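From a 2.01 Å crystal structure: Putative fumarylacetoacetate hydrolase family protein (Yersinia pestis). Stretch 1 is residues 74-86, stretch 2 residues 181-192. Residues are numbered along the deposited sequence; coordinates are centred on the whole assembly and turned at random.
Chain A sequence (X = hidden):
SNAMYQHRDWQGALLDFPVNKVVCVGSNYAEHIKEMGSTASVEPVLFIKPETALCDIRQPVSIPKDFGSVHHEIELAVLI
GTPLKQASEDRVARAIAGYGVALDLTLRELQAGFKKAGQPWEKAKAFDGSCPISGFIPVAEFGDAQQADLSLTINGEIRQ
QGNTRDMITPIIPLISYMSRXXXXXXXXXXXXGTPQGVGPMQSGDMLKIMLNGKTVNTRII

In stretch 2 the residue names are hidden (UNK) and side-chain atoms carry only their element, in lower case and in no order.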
# COMPACT_ATOMS: atom_id res chain seq x y z
N ILE A 74 -11.61 -12.63 8.37
CA ILE A 74 -12.17 -13.16 7.13
C ILE A 74 -12.97 -12.06 6.43
O ILE A 74 -13.59 -11.22 7.09
CB ILE A 74 -13.05 -14.43 7.38
CG1 ILE A 74 -13.39 -15.11 6.06
CG2 ILE A 74 -14.32 -14.07 8.12
CD1 ILE A 74 -14.25 -16.37 6.22
N GLU A 75 -12.91 -12.04 5.10
CA GLU A 75 -13.52 -10.96 4.32
C GLU A 75 -13.88 -11.42 2.93
O GLU A 75 -13.20 -12.27 2.35
CB GLU A 75 -12.56 -9.74 4.22
CG GLU A 75 -11.94 -9.32 5.57
CD GLU A 75 -11.38 -7.91 5.59
OE1 GLU A 75 -11.56 -7.17 4.60
OE2 GLU A 75 -10.76 -7.52 6.62
N LEU A 76 -14.94 -10.83 2.39
CA LEU A 76 -15.29 -11.02 0.99
C LEU A 76 -14.30 -10.23 0.14
O LEU A 76 -14.05 -9.04 0.40
CB LEU A 76 -16.72 -10.52 0.72
CG LEU A 76 -17.11 -10.62 -0.75
CD1 LEU A 76 -17.35 -12.06 -1.14
CD2 LEU A 76 -18.35 -9.77 -1.06
N ALA A 77 -13.69 -10.89 -0.85
CA ALA A 77 -12.77 -10.21 -1.76
C ALA A 77 -13.44 -10.05 -3.13
O ALA A 77 -14.11 -10.97 -3.60
CB ALA A 77 -11.47 -11.01 -1.91
N VAL A 78 -13.26 -8.90 -3.75
CA VAL A 78 -13.87 -8.59 -5.03
C VAL A 78 -12.75 -8.35 -6.04
O VAL A 78 -11.83 -7.58 -5.77
CB VAL A 78 -14.73 -7.32 -4.92
CG1 VAL A 78 -15.40 -6.99 -6.24
CG2 VAL A 78 -15.75 -7.47 -3.80
N LEU A 79 -12.82 -9.02 -7.18
CA LEU A 79 -11.83 -8.87 -8.24
C LEU A 79 -12.32 -7.86 -9.26
O LEU A 79 -13.42 -7.99 -9.81
CB LEU A 79 -11.57 -10.23 -8.91
CG LEU A 79 -10.56 -10.32 -10.07
CD1 LEU A 79 -9.17 -9.89 -9.65
CD2 LEU A 79 -10.52 -11.73 -10.65
N ILE A 80 -11.50 -6.84 -9.52
CA ILE A 80 -11.82 -5.84 -10.51
C ILE A 80 -11.36 -6.31 -11.89
O ILE A 80 -10.20 -6.70 -12.06
CB ILE A 80 -11.17 -4.47 -10.19
CG1 ILE A 80 -11.49 -4.02 -8.75
CG2 ILE A 80 -11.61 -3.43 -11.21
CD1 ILE A 80 -12.97 -3.91 -8.45
N GLY A 81 -12.25 -6.29 -12.88
CA GLY A 81 -11.90 -6.72 -14.23
C GLY A 81 -11.74 -5.59 -15.24
O GLY A 81 -11.29 -5.82 -16.36
N THR A 82 -12.12 -4.38 -14.84
CA THR A 82 -12.05 -3.21 -15.72
C THR A 82 -11.57 -2.04 -14.89
O THR A 82 -12.08 -1.83 -13.80
CB THR A 82 -13.45 -2.86 -16.27
OG1 THR A 82 -14.02 -4.00 -16.92
CG2 THR A 82 -13.38 -1.69 -17.24
N PRO A 83 -10.66 -1.21 -15.42
CA PRO A 83 -10.09 -0.18 -14.55
C PRO A 83 -11.13 0.84 -14.11
O PRO A 83 -12.05 1.20 -14.85
CB PRO A 83 -9.00 0.47 -15.42
CG PRO A 83 -9.40 0.15 -16.84
CD PRO A 83 -10.06 -1.21 -16.77
N LEU A 84 -10.99 1.29 -12.87
CA LEU A 84 -11.93 2.26 -12.31
C LEU A 84 -11.19 3.46 -11.73
O LEU A 84 -10.28 3.29 -10.91
CB LEU A 84 -12.77 1.61 -11.22
CG LEU A 84 -13.65 0.46 -11.66
CD1 LEU A 84 -14.06 -0.39 -10.45
CD2 LEU A 84 -14.87 0.99 -12.43
N LYS A 85 -11.56 4.66 -12.17
CA LYS A 85 -11.03 5.88 -11.57
C LYS A 85 -12.16 6.90 -11.45
O LYS A 85 -12.79 7.24 -12.45
CB LYS A 85 -9.89 6.44 -12.43
CG LYS A 85 -9.28 7.72 -11.85
CD LYS A 85 -8.21 8.28 -12.78
CE LYS A 85 -7.72 9.66 -12.31
NZ LYS A 85 -7.13 9.62 -10.93
N GLN A 86 -12.42 7.37 -10.23
CA GLN A 86 -13.54 8.29 -10.01
C GLN A 86 -14.79 7.75 -10.68
O GLN A 86 -15.45 8.45 -11.43
CB GLN A 86 -13.20 9.68 -10.58
CG GLN A 86 -12.07 10.39 -9.83
CD GLN A 86 -11.54 11.60 -10.58
OE1 GLN A 86 -11.96 11.88 -11.70
NE2 GLN A 86 -10.61 12.33 -9.96
N UNK A 181 -9.78 8.01 -4.76
CA UNK A 181 -8.40 8.13 -4.29
C UNK A 181 -7.44 7.32 -5.15
O UNK A 181 -6.38 7.82 -5.53
c UNK A 181 -8.26 7.75 -2.80
c UNK A 181 -8.23 9.79 -1.34
c UNK A 181 -8.94 8.71 -1.88
c UNK A 181 -10.29 8.58 -1.57
c UNK A 181 -10.92 9.47 -0.73
c UNK A 181 -8.85 10.69 -0.49
c UNK A 181 -10.20 10.54 -0.18
N UNK A 182 -7.76 6.04 -5.34
CA UNK A 182 -6.88 5.11 -6.04
C UNK A 182 -7.48 4.59 -7.34
O UNK A 182 -8.62 4.12 -7.37
c UNK A 182 -5.97 5.21 -1.05
c UNK A 182 -7.05 4.42 -1.38
c UNK A 182 -5.24 5.17 -3.31
c UNK A 182 -6.33 4.38 -3.67
c UNK A 182 -7.23 4.02 -2.70
c UNK A 182 -5.06 5.57 -2.00
c UNK A 182 -6.52 3.96 -5.11
N UNK A 183 -6.73 4.70 -8.43
CA UNK A 183 -7.14 4.01 -9.65
C UNK A 183 -7.11 2.52 -9.34
O UNK A 183 -6.10 2.00 -8.85
c UNK A 183 -6.21 4.33 -10.83
c UNK A 183 -6.44 3.34 -11.99
o UNK A 183 -6.45 5.66 -11.29
N UNK A 184 -8.21 1.82 -9.59
CA UNK A 184 -8.24 0.38 -9.38
C UNK A 184 -8.07 -0.30 -10.73
O UNK A 184 -8.97 -0.26 -11.57
c UNK A 184 -9.95 0.69 -7.44
c UNK A 184 -9.55 -0.04 -8.72
c UNK A 184 -11.20 0.08 -6.84
c UNK A 184 -8.81 0.68 -6.43
N UNK A 185 -6.91 -0.90 -10.96
CA UNK A 185 -6.62 -1.49 -12.25
C UNK A 185 -7.33 -2.83 -12.36
O UNK A 185 -7.65 -3.46 -11.35
c UNK A 185 -4.30 -0.33 -12.36
n UNK A 185 -1.30 2.83 -13.34
n UNK A 185 -2.05 0.68 -12.96
c UNK A 185 -5.11 -1.65 -12.44
c UNK A 185 -2.19 1.87 -13.55
n UNK A 185 -3.23 2.11 -14.33
c UNK A 185 -2.98 -0.45 -13.15
N UNK A 186 -7.57 -3.27 -13.59
CA UNK A 186 -8.00 -4.64 -13.80
C UNK A 186 -7.01 -5.53 -13.07
O UNK A 186 -5.80 -5.34 -13.18
c UNK A 186 -8.00 -4.97 -15.30
N UNK A 187 -7.51 -6.49 -12.30
CA UNK A 187 -6.65 -7.37 -11.54
C UNK A 187 -6.45 -6.90 -10.11
O UNK A 187 -5.89 -7.63 -9.29
N UNK A 188 -6.89 -5.68 -9.78
CA UNK A 188 -6.81 -5.28 -8.38
C UNK A 188 -7.90 -6.00 -7.60
O UNK A 188 -8.89 -6.44 -8.17
o UNK A 188 -4.53 -3.68 -8.64
c UNK A 188 -5.60 -3.04 -8.53
o UNK A 188 -5.63 -1.80 -8.68
c UNK A 188 -6.91 -3.76 -8.19
N UNK A 189 -7.70 -6.12 -6.30
CA UNK A 189 -8.64 -6.81 -5.45
C UNK A 189 -9.13 -5.82 -4.40
O UNK A 189 -8.36 -4.99 -3.92
c UNK A 189 -7.44 -9.04 -5.78
c UNK A 189 -7.94 -8.02 -4.75
c UNK A 189 -6.43 -10.05 -5.21
c UNK A 189 -8.85 -8.67 -3.74
N UNK A 190 -10.41 -5.92 -4.05
CA UNK A 190 -10.96 -5.10 -2.98
C UNK A 190 -11.41 -6.01 -1.86
O UNK A 190 -12.13 -6.99 -2.10
c UNK A 190 -12.14 -4.26 -3.47
c UNK A 190 -12.89 -3.66 -2.27
c UNK A 190 -11.65 -3.18 -4.43
N UNK A 191 -10.96 -5.70 -0.64
CA UNK A 191 -11.41 -6.41 0.56
C UNK A 191 -12.48 -5.57 1.21
O UNK A 191 -12.33 -4.36 1.35
c UNK A 191 -10.25 -6.65 1.54
c UNK A 191 -9.77 -8.85 0.45
c UNK A 191 -9.16 -7.61 1.08
c UNK A 191 -8.26 -8.00 2.25
N UNK A 192 -13.58 -6.22 1.58
CA UNK A 192 -14.78 -5.50 2.00
C UNK A 192 -14.99 -5.42 3.53
O UNK A 192 -16.02 -4.93 3.98
o UNK A 192 -16.15 -7.47 1.72
c UNK A 192 -16.02 -6.10 1.33
c UNK A 192 -15.90 -6.02 -0.19
O HOH W 1 -16.60 -8.71 3.90

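Position 181 carries one carbon and then a six-carbon ring, with no oxygen on it; the CA-to-CB bond points away from stretch 1 and the ring touches nothing there. It is Phe181. Position 182 repeats the pattern, one carbon and an all-carbon six-membered ring, again directed away: Phe182.

At 183 a single carbon bears one oxygen and one carbon, the mark of threonine. Thr183 places OG1 3.5 Å from CD of Lys85, a contact with the aliphatic part of the lysine.

Position 184 has four carbons forked at the second, hence Leu184. Its backbone pairs both ways with Leu84: Leu84 N to Leu184 O and Leu184 N to Leu84 O, each 2.9 Å. Leu84 CB lies 4.4 Å from Leu184 CB.

Three carbons, a nitrogen, then a carbon holding two more nitrogens identify 185 as Arg185, its CA-to-CB bond pointing away from stretch 1. Position 186 has one carbon, 3.6 Å from Gly81 O as its CB, so it is Ala186.

Position 187 has no side-chain atoms. With phi at 95° and psi at -10°, a CB would be jammed against the carbonyl oxygen of the residue before; Gly187 suits the type II turn, and its N donates to Ile80 O at 2.7 Å.

At 188 two carbons end in two oxygens. The four atoms could be Asp or Asn by shape, but two oxygens settle Asp188. Its OD2 accepts from Arg185 N at 2.8 Å and its N donates to Arg185 O at 2.8 Å, so the turn is tied by side chain and backbone alike.

Position 189, four carbons forked at the first with one arm two carbons long, is Ile189; its CG2 lies 4.0 Å from Ala77 CB. Position 190, one carbon carrying two, is Val190, whose CB sits 4.3 Å from Val78 CB. Position 191, four carbons forked at the second, is Leu191, with CD2 3.6 Å from Ala77 CB.

Position 192 has one carbon bearing an oxygen and a carbon: Thr192. Its N donates to Leu76 O at 3.1 Å, and a water joins Leu76 N to its OG1.

The rule is an antiparallel backbone ladder with apolar packing on both faces. Val78 and Val190 exchange two 2.8 Å bonds, N to O in each direction, and share one face; Ala77, Leu79, Ile189 and Leu191 occupy the other. The ladder breaks around the turn, then resumes as a single bridge between Leu84 and Leu184.

Stretch 2 181-192: FFTLRAGDIVLT
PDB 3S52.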